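Local coordinates for protein TRAP dicarboxylate transporter, DctP subunit (Anaerococcus prevoti, PDB 4N91) that binds D-glucuronate, as alpha or beta anomer, as the periplasmic solute-binding subunit of a TRAP transporter, probably handing the sugar acid on for uptake, at residues 32-37 with 67-72; 36-41 with 75-80; 79-84 with 243-248; 93-98 with 238-243. All blocks are in the same frame, centred on the assembly; numbering follows the deposited sequence.

Contact 1. Residues 32-37 with 67-72; sequences IIRVGH and QVYPSE
The Q67 side chain crosses that of I32 obliquely, its amide end against the two methyls CG2 and CD1. Its CB sits 4.0 Å from I33 O, and CG, anti to the carbonyl carbon (chi1 -63°), begins an extended chain. That chain brings CD to 3.5 Å from I32 CG2. At the tip the amide splits its contacts: NE2 comes 3.4 Å from I32 CD1 and is hydrogen-bonded to D65 OD2, while OE1 also touches I32 CG2 and accepts from Y69 OH at 2.8 Å. The same I32 CG2 lies over the centre of the R34 guanidinium, so one methyl is shared by two flat polar groups. Y69 runs beside R34, pointing the same way, with ring and guanidinium planes 27° apart.

Beneath these side chains two parallel strands, 31-36 and 64-69, bond to each other as the paired strands of a beta-alpha-beta unit whose helix is 44-60. Q67 N, V35 N, Y69 N and H37 N donate in turn across the gap. V35 and V68 point to the other face of the sheet, toward that helix.

Past the strand ends H37 takes over. P70 CA rests over one face of its imidazole, 3.7 Å from the H37 ring centroid, as a CH-pi contact, and V68 CG1 meets the ring edge in plane at H37 CD2. H37 ND1 accepts from Q39 N and NE2 is hydrogen-bonded to H46, while H37 O takes the N-H of E72.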
loop_
_atom_site.group_PDB
_atom_site.type_symbol
_atom_site.label_atom_id
_atom_site.label_comp_id
_atom_site.label_asym_id
_atom_site.label_seq_id
_atom_site.Cartn_x
_atom_site.Cartn_y
_atom_site.Cartn_z
ATOM N N ILE A 32 17.939 7.013 19.302
ATOM C CA ILE A 32 16.738 7.470 18.609
ATOM C C ILE A 32 16.428 6.571 17.424
ATOM O O ILE A 32 17.260 6.396 16.532
ATOM C CB ILE A 32 16.919 8.894 18.062
ATOM C CG1 ILE A 32 17.486 9.826 19.139
ATOM C CG2 ILE A 32 15.602 9.419 17.488
ATOM C CD1 ILE A 32 16.452 10.606 19.904
ATOM N N ILE A 33 15.216 6.022 17.401
ATOM C CA ILE A 33 14.757 5.238 16.270
ATOM C C ILE A 33 13.707 6.050 15.517
ATOM O O ILE A 33 12.656 6.350 16.058
ATOM C CB ILE A 33 14.143 3.931 16.711
ATOM C CG1 ILE A 33 15.157 3.126 17.543
ATOM C CG2 ILE A 33 13.700 3.121 15.530
ATOM C CD1 ILE A 33 16.475 2.828 16.809
ATOM N N ARG A 34 14.032 6.427 14.290
ATOM C CA ARG A 34 13.158 7.289 13.487
ATOM C C ARG A 34 12.299 6.462 12.546
ATOM O O ARG A 34 12.801 5.632 11.783
ATOM C CB ARG A 34 13.979 8.326 12.732
ATOM C CG ARG A 34 14.684 9.280 13.692
ATOM C CD ARG A 34 15.486 10.366 12.998
ATOM N NE ARG A 34 16.156 11.194 14.000
ATOM C CZ ARG A 34 17.295 10.867 14.600
ATOM N NH1 ARG A 34 17.912 9.738 14.287
ATOM N NH2 ARG A 34 17.824 11.677 15.513
ATOM N N VAL A 35 10.996 6.712 12.603
ATOM C CA VAL A 35 10.013 5.908 11.906
ATOM C C VAL A 35 9.123 6.875 11.142
ATOM O O VAL A 35 8.586 7.837 11.717
ATOM C CB VAL A 35 9.134 5.117 12.881
ATOM C CG1 VAL A 35 8.135 4.264 12.102
ATOM C CG2 VAL A 35 9.992 4.262 13.827
ATOM N N GLY A 36 9.009 6.670 9.842
ATOM C CA GLY A 36 8.179 7.541 9.046
ATOM C C GLY A 36 7.043 6.892 8.300
ATOM O O GLY A 36 7.116 5.736 7.874
ATOM N N HIS A 37 5.989 7.678 8.089
ATOM C CA HIS A 37 4.912 7.289 7.207
ATOM C C HIS A 37 4.198 8.524 6.657
ATOM O O HIS A 37 4.493 9.640 7.085
ATOM C CB HIS A 37 3.943 6.340 7.912
ATOM C CG HIS A 37 3.134 6.989 8.988
ATOM N ND1 HIS A 37 1.935 7.607 8.728
ATOM C CD2 HIS A 37 3.358 7.146 10.313
ATOM C CE1 HIS A 37 1.437 8.101 9.842
ATOM N NE2 HIS A 37 2.268 7.805 10.823
ATOM N N GLN A 67 10.646 7.522 17.581
ATOM C CA GLN A 67 9.961 8.731 17.149
ATOM C C GLN A 67 9.230 8.514 15.835
ATOM O O GLN A 67 9.840 8.121 14.851
ATOM C CB GLN A 67 10.967 9.862 17.011
ATOM C CG GLN A 67 11.614 10.207 18.327
ATOM C CD GLN A 67 12.678 11.273 18.199
ATOM O OE1 GLN A 67 12.999 11.726 17.096
ATOM N NE2 GLN A 67 13.254 11.668 19.337
ATOM N N VAL A 68 7.919 8.755 15.843
ATOM C CA VAL A 68 7.079 8.471 14.690
ATOM C C VAL A 68 6.755 9.795 14.001
ATOM O O VAL A 68 6.284 10.731 14.629
ATOM C CB VAL A 68 5.785 7.729 15.079
ATOM C CG1 VAL A 68 4.933 7.440 13.832
ATOM C CG2 VAL A 68 6.086 6.466 15.823
ATOM N N TYR A 69 7.061 9.870 12.709
ATOM C CA TYR A 69 6.851 11.055 11.912
ATOM C C TYR A 69 5.751 10.814 10.876
ATOM O O TYR A 69 5.994 10.210 9.817
ATOM C CB TYR A 69 8.149 11.444 11.190
ATOM C CG TYR A 69 9.275 11.865 12.107
ATOM C CD1 TYR A 69 10.084 10.932 12.727
ATOM C CD2 TYR A 69 9.529 13.218 12.343
ATOM C CE1 TYR A 69 11.112 11.315 13.569
ATOM C CE2 TYR A 69 10.555 13.602 13.193
ATOM C CZ TYR A 69 11.329 12.643 13.804
ATOM O OH TYR A 69 12.365 13.005 14.642
ATOM N N PRO A 70 4.539 11.310 11.154
ATOM C CA PRO A 70 3.424 11.087 10.238
ATOM C C PRO A 70 3.412 12.085 9.078
ATOM O O PRO A 70 4.313 12.918 8.974
ATOM C CB PRO A 70 2.211 11.329 11.132
ATOM C CG PRO A 70 2.675 12.431 12.019
ATOM C CD PRO A 70 4.122 12.094 12.333
ATOM N N SER A 71 2.405 11.956 8.217
ATOM C CA SER A 71 2.049 12.976 7.211
ATOM C C SER A 71 3.218 13.550 6.408
ATOM O O SER A 71 3.327 14.781 6.154
ATOM C CB SER A 71 1.249 14.085 7.882
ATOM O OG SER A 71 1.976 14.618 8.955
ATOM N N GLU A 72 4.092 12.667 5.971
ATOM C CA GLU A 72 5.246 13.069 5.080
ATOM C C GLU A 72 6.205 14.096 5.719
ATOM O O GLU A 72 6.870 14.877 5.017
ATOM C CB GLU A 72 4.780 13.602 3.677
ATOM C CG GLU A 72 4.059 12.568 2.790
ATOM C CD GLU A 72 3.672 13.042 1.396
ATOM O OE1 GLU A 72 3.945 14.204 1.054
ATOM O OE2 GLU A 72 3.090 12.224 0.598
#

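Contact 2. Residues 36-41 with 75-80; sequences GHNQSQ and GSQIDM. With BDP (beta-D-glucopyranuronic acid), chain C.
Q77 NE2 and N38 ND2, two amide nitrogens only 3.4 Å apart, are each gripped by a sugar oxygen and a water. Q77 NE2 donates to O3 of the beta-D-glucuronate at 3.0 Å and to a water that also takes the backbone N-H of N38. N38 ND2 donates to sugar O4 at 3.1 Å and to a second water, which also accepts from Q77 N. As both nitrogens are donors they do not bond to each other; the sugar and the two waters tie them together, their amide planes 28° apart. The Q77 amide is held at its other end as well, OE1 accepting from S95 N. An alanine at N38 would probably leave sugar O4 without this donor and the water on Q77 N without its second partner.

M80, present as selenomethionine, has SE 3.6 Å from G36 C, and the bend at chi3 (-80°) turns CE to 4.0 Å from N38 CB. G36 has no side chain; a CB there would run into the selenium. S76 and D79 form a capping box at the start of helix 77-86: D79 N donates to S76 OG and S76 N to D79 OD2. Q39 NE2 approaches sugar O2 to 2.9 Å. With R154, R175 and N215 bonding the ligand too, this is one wall of the glucuronate pocket, where a loop following a strand and a helix N-terminus hold neighbouring sugar hydroxyls.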
loop_
_atom_site.group_PDB
_atom_site.type_symbol
_atom_site.label_atom_id
_atom_site.label_comp_id
_atom_site.label_asym_id
_atom_site.label_seq_id
_atom_site.Cartn_x
_atom_site.Cartn_y
_atom_site.Cartn_z
ATOM N N GLY A 36 9.009 6.670 9.842
ATOM C CA GLY A 36 8.179 7.541 9.046
ATOM C C GLY A 36 7.043 6.892 8.300
ATOM O O GLY A 36 7.116 5.736 7.874
ATOM N N HIS A 37 5.989 7.678 8.089
ATOM C CA HIS A 37 4.912 7.289 7.207
ATOM C C HIS A 37 4.198 8.524 6.657
ATOM O O HIS A 37 4.493 9.640 7.085
ATOM C CB HIS A 37 3.943 6.340 7.912
ATOM C CG HIS A 37 3.134 6.989 8.988
ATOM N ND1 HIS A 37 1.935 7.607 8.728
ATOM C CD2 HIS A 37 3.358 7.146 10.313
ATOM C CE1 HIS A 37 1.437 8.101 9.842
ATOM N NE2 HIS A 37 2.268 7.805 10.823
ATOM N N ASN A 38 3.319 8.338 5.675
ATOM C CA ASN A 38 2.740 9.454 4.945
ATOM C C ASN A 38 1.281 9.754 5.261
ATOM O O ASN A 38 0.645 10.537 4.566
ATOM C CB ASN A 38 2.914 9.255 3.440
ATOM C CG ASN A 38 2.046 8.151 2.873
ATOM O OD1 ASN A 38 1.333 7.457 3.590
ATOM N ND2 ASN A 38 2.100 7.998 1.552
ATOM N N GLN A 39 0.751 9.110 6.288
ATOM C CA GLN A 39 -0.672 9.212 6.659
ATOM C C GLN A 39 -0.891 10.207 7.781
ATOM O O GLN A 39 0.029 10.600 8.494
ATOM C CB GLN A 39 -1.230 7.857 7.086
ATOM C CG GLN A 39 -0.991 6.736 6.062
ATOM C CD GLN A 39 -1.904 6.792 4.858
ATOM O OE1 GLN A 39 -2.640 7.763 4.617
ATOM N NE2 GLN A 39 -1.858 5.730 4.078
ATOM N N SER A 40 -2.145 10.592 7.963
ATOM C CA SER A 40 -2.490 11.447 9.073
ATOM C C SER A 40 -2.345 10.733 10.408
ATOM O O SER A 40 -2.263 9.484 10.491
ATOM C CB SER A 40 -3.925 11.918 8.923
ATOM O OG SER A 40 -4.839 10.961 9.395
ATOM N N GLN A 41 -2.375 11.526 11.473
ATOM C CA GLN A 41 -2.325 10.989 12.831
ATOM C C GLN A 41 -3.571 10.195 13.236
ATOM O O GLN A 41 -3.535 9.481 14.229
ATOM C CB GLN A 41 -2.079 12.123 13.812
ATOM C CG GLN A 41 -0.676 12.675 13.716
ATOM C CD GLN A 41 -0.440 13.796 14.691
ATOM O OE1 GLN A 41 -0.369 13.577 15.898
ATOM N NE2 GLN A 41 -0.342 15.013 14.175
ATOM N N GLY A 75 9.400 13.406 4.279
ATOM C CA GLY A 75 9.334 13.367 2.835
ATOM C C GLY A 75 8.201 12.500 2.310
ATOM O O GLY A 75 7.512 11.806 3.073
ATOM N N SER A 76 8.009 12.551 0.998
ATOM C CA SER A 76 7.142 11.635 0.295
ATOM C C SER A 76 7.633 10.198 0.511
ATOM O O SER A 76 8.746 9.968 0.997
ATOM C CB SER A 76 7.211 11.959 -1.197
ATOM O OG SER A 76 8.494 11.586 -1.675
ATOM N N GLN A 77 6.811 9.214 0.178
ATOM C CA GLN A 77 7.207 7.840 0.404
ATOM C C GLN A 77 8.516 7.487 -0.315
ATOM O O GLN A 77 9.406 6.823 0.236
ATOM C CB GLN A 77 6.087 6.915 -0.060
ATOM C CG GLN A 77 5.812 5.846 0.849
ATOM C CD GLN A 77 4.567 5.083 0.460
ATOM O OE1 GLN A 77 4.504 4.533 -0.622
ATOM N NE2 GLN A 77 3.609 5.012 1.356
ATOM N N ILE A 78 8.646 7.943 -1.553
ATOM C CA ILE A 78 9.902 7.723 -2.287
ATOM C C ILE A 78 11.107 8.315 -1.559
ATOM O O ILE A 78 12.130 7.638 -1.471
ATOM C CB ILE A 78 9.845 8.296 -3.724
ATOM C CG1 ILE A 78 9.297 7.236 -4.659
ATOM C CG2 ILE A 78 11.237 8.699 -4.191
ATOM C CD1 ILE A 78 10.286 6.055 -4.924
ATOM N N ASP A 79 10.976 9.538 -1.032
ATOM C CA ASP A 79 11.981 10.226 -0.187
ATOM C C ASP A 79 12.354 9.265 0.986
ATOM O O ASP A 79 13.531 8.988 1.258
ATOM C CB ASP A 79 11.419 11.532 0.472
ATOM C CG ASP A 79 11.304 12.766 -0.475
ATOM O OD1 ASP A 79 11.853 12.767 -1.611
ATOM O OD2 ASP A 79 10.626 13.778 -0.040
HETATM N N MSE A 80 11.327 8.766 1.675
HETATM C CA MSE A 80 11.526 7.976 2.897
HETATM C C MSE A 80 12.197 6.636 2.626
HETATM O O MSE A 80 13.030 6.203 3.420
HETATM C CB MSE A 80 10.196 7.760 3.632
HETATM C CG MSE A 80 9.664 9.026 4.223
HETATM SE SE MSE A 80 8.144 8.678 5.423
HETATM C CE MSE A 80 6.753 8.490 4.054
HETATM C C1 BDP C . -2.625 4.352 0.318
HETATM C C2 BDP C . -1.487 3.610 0.850
HETATM C C3 BDP C . -0.274 4.492 0.914
HETATM C C4 BDP C . 0.064 5.004 -0.378
HETATM C C5 BDP C . -1.107 5.703 -0.949
HETATM C C6 BDP C . -0.860 6.147 -2.414
HETATM O O2 BDP C . -1.877 3.432 2.269
HETATM O O3 BDP C . 0.853 3.750 1.485
HETATM O O4 BDP C . 1.142 5.790 -0.394
HETATM O O5 BDP C . -2.279 4.815 -0.987
HETATM O O6A BDP C . 0.146 6.869 -2.589
HETATM O O1 BDP C . -3.658 3.375 0.027
HETATM O O6B BDP C . -1.763 5.966 -3.262
HETATM O O HOH W 1 3.908 9.774 0.054
HETATM O O HOH W 2 3.976 5.820 4.228
#

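Contact 3. Residues 79-84 with 243-248; sequences DMVQLT and IVIANY
The amide of N247 is the flat group at this meeting, and it meets T84 at its edge: ND2 donates to T84 O at 2.8 Å, the oxygen lying only 11° out of the amide plane and the N-H pointing almost straight at it (162°). CG sits anti to the backbone N, and the other end of the amide, OD1, caps W250 N. One side chain therefore joins a carbonyl near the end of helix 77-86 to the start of helix 248-253, as an Asn N-cap with a second bond.

T84 answers with its methyl, CG2, 3.6 Å from N247 N. Its hydroxyl turns back to its own helix, OG1 donating to M80 O from the face of that carbonyl opposite the one used by T84 N. One turn earlier V81 meets I245 at about a right angle, CG1 and CG2 both near I245 CD1, the former at 4.0 Å.

The axes of 79-84 and 243-247 come within 8.6 Å, 35° apart in direction. Helix 77-86 lies on one face of the five-stranded sheet, V81 and T84 also covering A94 and C92 of strand 91-95, beside strand 242-247, and V81 reaching F143 of strand 143-149.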
loop_
_atom_site.group_PDB
_atom_site.type_symbol
_atom_site.label_atom_id
_atom_site.label_comp_id
_atom_site.label_asym_id
_atom_site.label_seq_id
_atom_site.Cartn_x
_atom_site.Cartn_y
_atom_site.Cartn_z
ATOM N N ASP A 79 10.976 9.538 -1.032
ATOM C CA ASP A 79 11.981 10.226 -0.187
ATOM C C ASP A 79 12.354 9.265 0.986
ATOM O O ASP A 79 13.531 8.988 1.258
ATOM C CB ASP A 79 11.419 11.532 0.472
ATOM C CG ASP A 79 11.304 12.766 -0.475
ATOM O OD1 ASP A 79 11.853 12.767 -1.611
ATOM O OD2 ASP A 79 10.626 13.778 -0.040
HETATM N N MSE A 80 11.327 8.766 1.675
HETATM C CA MSE A 80 11.526 7.976 2.897
HETATM C C MSE A 80 12.197 6.636 2.626
HETATM O O MSE A 80 13.030 6.203 3.420
HETATM C CB MSE A 80 10.196 7.760 3.632
HETATM C CG MSE A 80 9.664 9.026 4.223
HETATM SE SE MSE A 80 8.144 8.678 5.423
HETATM C CE MSE A 80 6.753 8.490 4.054
ATOM N N VAL A 81 11.841 5.965 1.538
ATOM C CA VAL A 81 12.478 4.687 1.221
ATOM C C VAL A 81 13.985 4.924 1.036
ATOM O O VAL A 81 14.816 4.144 1.538
ATOM C CB VAL A 81 11.887 4.027 -0.008
ATOM C CG1 VAL A 81 12.674 2.761 -0.396
ATOM C CG2 VAL A 81 10.430 3.669 0.239
ATOM N N GLN A 82 14.339 6.010 0.343
ATOM C CA GLN A 82 15.748 6.323 0.127
ATOM C C GLN A 82 16.476 6.667 1.427
ATOM O O GLN A 82 17.636 6.275 1.608
ATOM C CB GLN A 82 15.899 7.425 -0.941
ATOM C CG GLN A 82 15.451 6.943 -2.314
ATOM C CD GLN A 82 15.467 8.033 -3.359
ATOM O OE1 GLN A 82 16.311 8.034 -4.264
ATOM N NE2 GLN A 82 14.525 8.974 -3.246
ATOM N N LEU A 83 15.806 7.356 2.343
ATOM C CA LEU A 83 16.383 7.653 3.651
ATOM C C LEU A 83 16.542 6.373 4.465
ATOM O O LEU A 83 17.433 6.272 5.313
ATOM C CB LEU A 83 15.526 8.631 4.433
ATOM C CG LEU A 83 15.435 10.040 3.846
ATOM C CD1 LEU A 83 14.460 10.877 4.681
ATOM C CD2 LEU A 83 16.825 10.677 3.794
ATOM N N THR A 84 15.671 5.402 4.216
ATOM C CA THR A 84 15.763 4.118 4.939
ATOM C C THR A 84 16.935 3.309 4.399
ATOM O O THR A 84 17.644 2.640 5.155
ATOM C CB THR A 84 14.447 3.328 4.829
ATOM O OG1 THR A 84 13.378 4.131 5.349
ATOM C CG2 THR A 84 14.533 2.030 5.609
ATOM N N ILE A 243 3.954 -1.919 3.153
ATOM C CA ILE A 243 5.050 -2.707 3.701
ATOM C C ILE A 243 5.835 -1.865 4.692
ATOM O O ILE A 243 6.186 -0.714 4.409
ATOM C CB ILE A 243 6.011 -3.169 2.591
ATOM C CG1 ILE A 243 5.237 -3.859 1.462
ATOM C CG2 ILE A 243 7.092 -4.080 3.165
ATOM C CD1 ILE A 243 4.547 -5.166 1.846
ATOM N N VAL A 244 6.098 -2.423 5.867
ATOM C CA VAL A 244 6.984 -1.778 6.819
ATOM C C VAL A 244 8.387 -2.251 6.523
ATOM O O VAL A 244 8.662 -3.459 6.571
ATOM C CB VAL A 244 6.600 -2.150 8.254
ATOM C CG1 VAL A 244 7.436 -1.398 9.245
ATOM C CG2 VAL A 244 5.101 -1.891 8.474
ATOM N N ILE A 245 9.256 -1.313 6.160
ATOM C CA ILE A 245 10.627 -1.654 5.833
ATOM C C ILE A 245 11.571 -1.079 6.877
ATOM O O ILE A 245 11.332 -0.012 7.423
ATOM C CB ILE A 245 11.041 -1.182 4.399
ATOM C CG1 ILE A 245 10.945 0.330 4.248
ATOM C CG2 ILE A 245 10.225 -1.896 3.334
ATOM C CD1 ILE A 245 11.604 0.851 2.972
ATOM N N ALA A 246 12.636 -1.818 7.162
ATOM C CA ALA A 246 13.648 -1.378 8.108
ATOM C C ALA A 246 15.033 -1.387 7.458
ATOM O O ALA A 246 15.330 -2.234 6.611
ATOM C CB ALA A 246 13.635 -2.289 9.328
ATOM N N ASN A 247 15.859 -0.413 7.825
ATOM C CA ASN A 247 17.250 -0.385 7.390
ATOM C C ASN A 247 17.924 -1.674 7.808
ATOM O O ASN A 247 17.863 -2.072 8.976
ATOM C CB ASN A 247 17.999 0.811 7.966
ATOM C CG ASN A 247 19.473 0.804 7.574
ATOM O OD1 ASN A 247 20.324 0.340 8.336
ATOM N ND2 ASN A 247 19.770 1.246 6.363
ATOM N N TYR A 248 18.548 -2.331 6.843
ATOM C CA TYR A 248 19.035 -3.699 7.051
ATOM C C TYR A 248 20.223 -3.760 8.037
ATOM O O TYR A 248 20.228 -4.577 8.970
ATOM C CB TYR A 248 19.395 -4.325 5.719
ATOM C CG TYR A 248 19.825 -5.766 5.847
ATOM C CD1 TYR A 248 18.989 -6.702 6.430
ATOM C CD2 TYR A 248 21.061 -6.183 5.391
ATOM C CE1 TYR A 248 19.374 -8.030 6.563
ATOM C CE2 TYR A 248 21.453 -7.518 5.526
ATOM C CZ TYR A 248 20.597 -8.428 6.100
ATOM O OH TYR A 248 20.970 -9.758 6.241
#

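Contact 4. Residues 93-98 with 238-243; sequences VASNAI and QMVPDI. With BDP (beta-D-glucopyranuronic acid), chain C.
D242, paired with S95 across the two strands, turns its carboxylate on the sugar: OD1 stands 2.7 Å from O3 of the beta-D-glucuronate and OD2 2.8 Å from O2. S95 packs against the carboxylate, its CA 3.5 Å from D242 OD1 and its CB 3.9 Å from sugar O3. An alanine at D242 would probably leave sugar O2 and O3 without the carboxylate they face, and a neighbouring water without one acceptor.

That water is the second shell. It accepts from S95 OG at 2.9 Å and donates to D242 OD1 and to V240 O, so it bridges S95, D242 and V240. S95 is the N-cap residue of the short, weakly bonded helix 96-99, its OG, anti to the backbone N (chi1 178°), accepting from A97 N at 3.2 Å; that OG is also hydrogen-bonded to Q177 NE2. V240 CG1 presses on the same hydroxyl oxygen at 3.5 Å, while V93 CG1 packs on D242 CB.

Farther out the backbones lock the pair. A94 and I243 exchange two hydrogen bonds as an antiparallel hydrogen-bonded pair, and N96 N donates to P241 O at 2.9 Å. N96 ND2 bonds to W106 O and N110 OD1, but N96 OD1 is buried against I243 CG1 with no polar partner. The run from 238 to 243 passes from the four-stranded sheet to the five-stranded one, an interdomain connection of the type II periplasmic binding protein fold, here bearing part of the sugar site.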
loop_
_atom_site.group_PDB
_atom_site.type_symbol
_atom_site.label_atom_id
_atom_site.label_comp_id
_atom_site.label_asym_id
_atom_site.label_seq_id
_atom_site.Cartn_x
_atom_site.Cartn_y
_atom_site.Cartn_z
ATOM N N VAL A 93 7.103 3.225 6.203
ATOM C CA VAL A 93 6.047 2.486 5.543
ATOM C C VAL A 93 6.021 2.899 4.095
ATOM O O VAL A 93 5.953 4.088 3.796
ATOM C CB VAL A 93 4.667 2.770 6.197
ATOM C CG1 VAL A 93 3.557 2.054 5.452
ATOM C CG2 VAL A 93 4.651 2.316 7.637
ATOM N N ALA A 94 6.047 1.911 3.207
ATOM C CA ALA A 94 5.977 2.157 1.776
ATOM C C ALA A 94 4.965 1.228 1.127
ATOM O O ALA A 94 4.902 0.046 1.452
ATOM C CB ALA A 94 7.340 1.931 1.141
ATOM N N SER A 95 4.180 1.742 0.187
ATOM C CA SER A 95 3.291 0.881 -0.564
ATOM C C SER A 95 4.100 -0.084 -1.402
ATOM O O SER A 95 5.141 0.269 -1.968
ATOM C CB SER A 95 2.388 1.699 -1.483
ATOM O OG SER A 95 1.553 0.864 -2.261
ATOM N N ASN A 96 3.626 -1.309 -1.481
ATOM C CA ASN A 96 4.270 -2.308 -2.328
ATOM C C ASN A 96 4.410 -1.785 -3.767
ATOM O O ASN A 96 5.327 -2.176 -4.504
ATOM C CB ASN A 96 3.431 -3.569 -2.318
ATOM C CG ASN A 96 4.166 -4.759 -2.851
ATOM O OD1 ASN A 96 4.909 -5.406 -2.128
ATOM N ND2 ASN A 96 3.969 -5.051 -4.118
ATOM N N ALA A 97 3.482 -0.918 -4.169
ATOM C CA ALA A 97 3.474 -0.379 -5.528
ATOM C C ALA A 97 4.836 0.206 -5.902
ATOM O O ALA A 97 5.278 0.074 -7.036
ATOM C CB ALA A 97 2.380 0.679 -5.678
ATOM N N ILE A 98 5.481 0.911 -4.979
ATOM C CA ILE A 98 6.728 1.581 -5.316
ATOM C C ILE A 98 7.966 0.729 -5.079
ATOM O O ILE A 98 9.024 1.002 -5.618
ATOM C CB ILE A 98 6.897 2.957 -4.631
ATOM C CG1 ILE A 98 7.119 2.800 -3.137
ATOM C CG2 ILE A 98 5.685 3.913 -4.959
ATOM C CD1 ILE A 98 7.612 4.058 -2.464
ATOM N N GLN A 238 -6.880 -3.745 -7.522
ATOM C CA GLN A 238 -5.730 -4.249 -6.771
ATOM C C GLN A 238 -5.995 -4.255 -5.282
ATOM O O GLN A 238 -6.821 -3.463 -4.766
ATOM C CB GLN A 238 -4.478 -3.418 -6.995
ATOM C CG GLN A 238 -3.915 -3.431 -8.389
ATOM C CD GLN A 238 -2.932 -2.299 -8.564
ATOM O OE1 GLN A 238 -3.262 -1.097 -8.374
ATOM N NE2 GLN A 238 -1.715 -2.652 -8.888
HETATM N N MSE A 239 -5.288 -5.160 -4.598
HETATM C CA MSE A 239 -5.174 -5.146 -3.148
HETATM C C MSE A 239 -3.689 -5.045 -2.867
HETATM O O MSE A 239 -2.962 -6.037 -2.946
HETATM C CB MSE A 239 -5.779 -6.383 -2.496
HETATM C CG MSE A 239 -7.194 -6.568 -2.878
HETATM SE SE MSE A 239 -7.974 -8.076 -1.932
HETATM C CE MSE A 239 -8.680 -7.065 -0.381
ATOM N N VAL A 240 -3.241 -3.833 -2.568
ATOM C CA VAL A 240 -1.803 -3.550 -2.538
ATOM C C VAL A 240 -1.367 -3.365 -1.098
ATOM O O VAL A 240 -1.780 -2.413 -0.427
ATOM C CB VAL A 240 -1.432 -2.284 -3.350
ATOM C CG1 VAL A 240 0.080 -2.083 -3.348
ATOM C CG2 VAL A 240 -1.957 -2.385 -4.794
ATOM N N PRO A 241 -0.547 -4.287 -0.592
ATOM C CA PRO A 241 -0.174 -4.109 0.813
ATOM C C PRO A 241 0.741 -2.925 1.017
ATOM O O PRO A 241 1.566 -2.622 0.152
ATOM C CB PRO A 241 0.557 -5.417 1.156
ATOM C CG PRO A 241 1.115 -5.902 -0.175
ATOM C CD PRO A 241 0.075 -5.476 -1.204
ATOM N N ASP A 242 0.610 -2.268 2.158
ATOM C CA ASP A 242 1.650 -1.382 2.648
ATOM C C ASP A 242 2.691 -2.249 3.356
ATOM O O ASP A 242 2.355 -3.231 4.049
ATOM C CB ASP A 242 1.067 -0.330 3.600
ATOM C CG ASP A 242 0.305 0.767 2.890
ATOM O OD1 ASP A 242 0.611 1.074 1.705
ATOM O OD2 ASP A 242 -0.585 1.362 3.542
ATOM N N ILE A 243 3.954 -1.919 3.153
ATOM C CA ILE A 243 5.050 -2.707 3.701
ATOM C C ILE A 243 5.835 -1.865 4.692
ATOM O O ILE A 243 6.186 -0.714 4.409
ATOM C CB ILE A 243 6.011 -3.169 2.591
ATOM C CG1 ILE A 243 5.237 -3.859 1.462
ATOM C CG2 ILE A 243 7.092 -4.080 3.165
ATOM C CD1 ILE A 243 4.547 -5.166 1.846
HETATM C C1 BDP C . -2.625 4.352 0.318
HETATM C C2 BDP C . -1.487 3.610 0.850
HETATM C C3 BDP C . -0.274 4.492 0.914
HETATM C C4 BDP C . 0.064 5.004 -0.378
HETATM C C5 BDP C . -1.107 5.703 -0.949
HETATM C C6 BDP C . -0.860 6.147 -2.414
HETATM O O2 BDP C . -1.877 3.432 2.269
HETATM O O3 BDP C . 0.853 3.750 1.485
HETATM O O4 BDP C . 1.142 5.790 -0.394
HETATM O O5 BDP C . -2.279 4.815 -0.987
HETATM O O6A BDP C . 0.146 6.869 -2.589
HETATM O O1 BDP C . -3.658 3.375 0.027
HETATM O O6B BDP C . -1.763 5.966 -3.262
HETATM O O HOH W 3 -0.564 0.046 -0.536
#

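Contacts 1, 3 and 4 all reach the five-stranded sheet, whose strand order 64-69, 31-36, 91-95, 242-247, 143-149 is that of a type II periplasmic binding protein domain. Contact 1 lies toward one border of the sheet, and its centre is 18 Å from that of contact 4. Contact 2 starts from the same G36 and H37 as contact 1, 8 Å away, and runs into helix 77-86, which contact 3 then lays on the sheet. Contact 4 opens last and closes before contact 3 does, sharing I243 with it. Contacts 2 and 4, 13 Å apart, both touch the sugar and are tied by Q77 and S95, so strand ends and one helix start form part of the pocket wall.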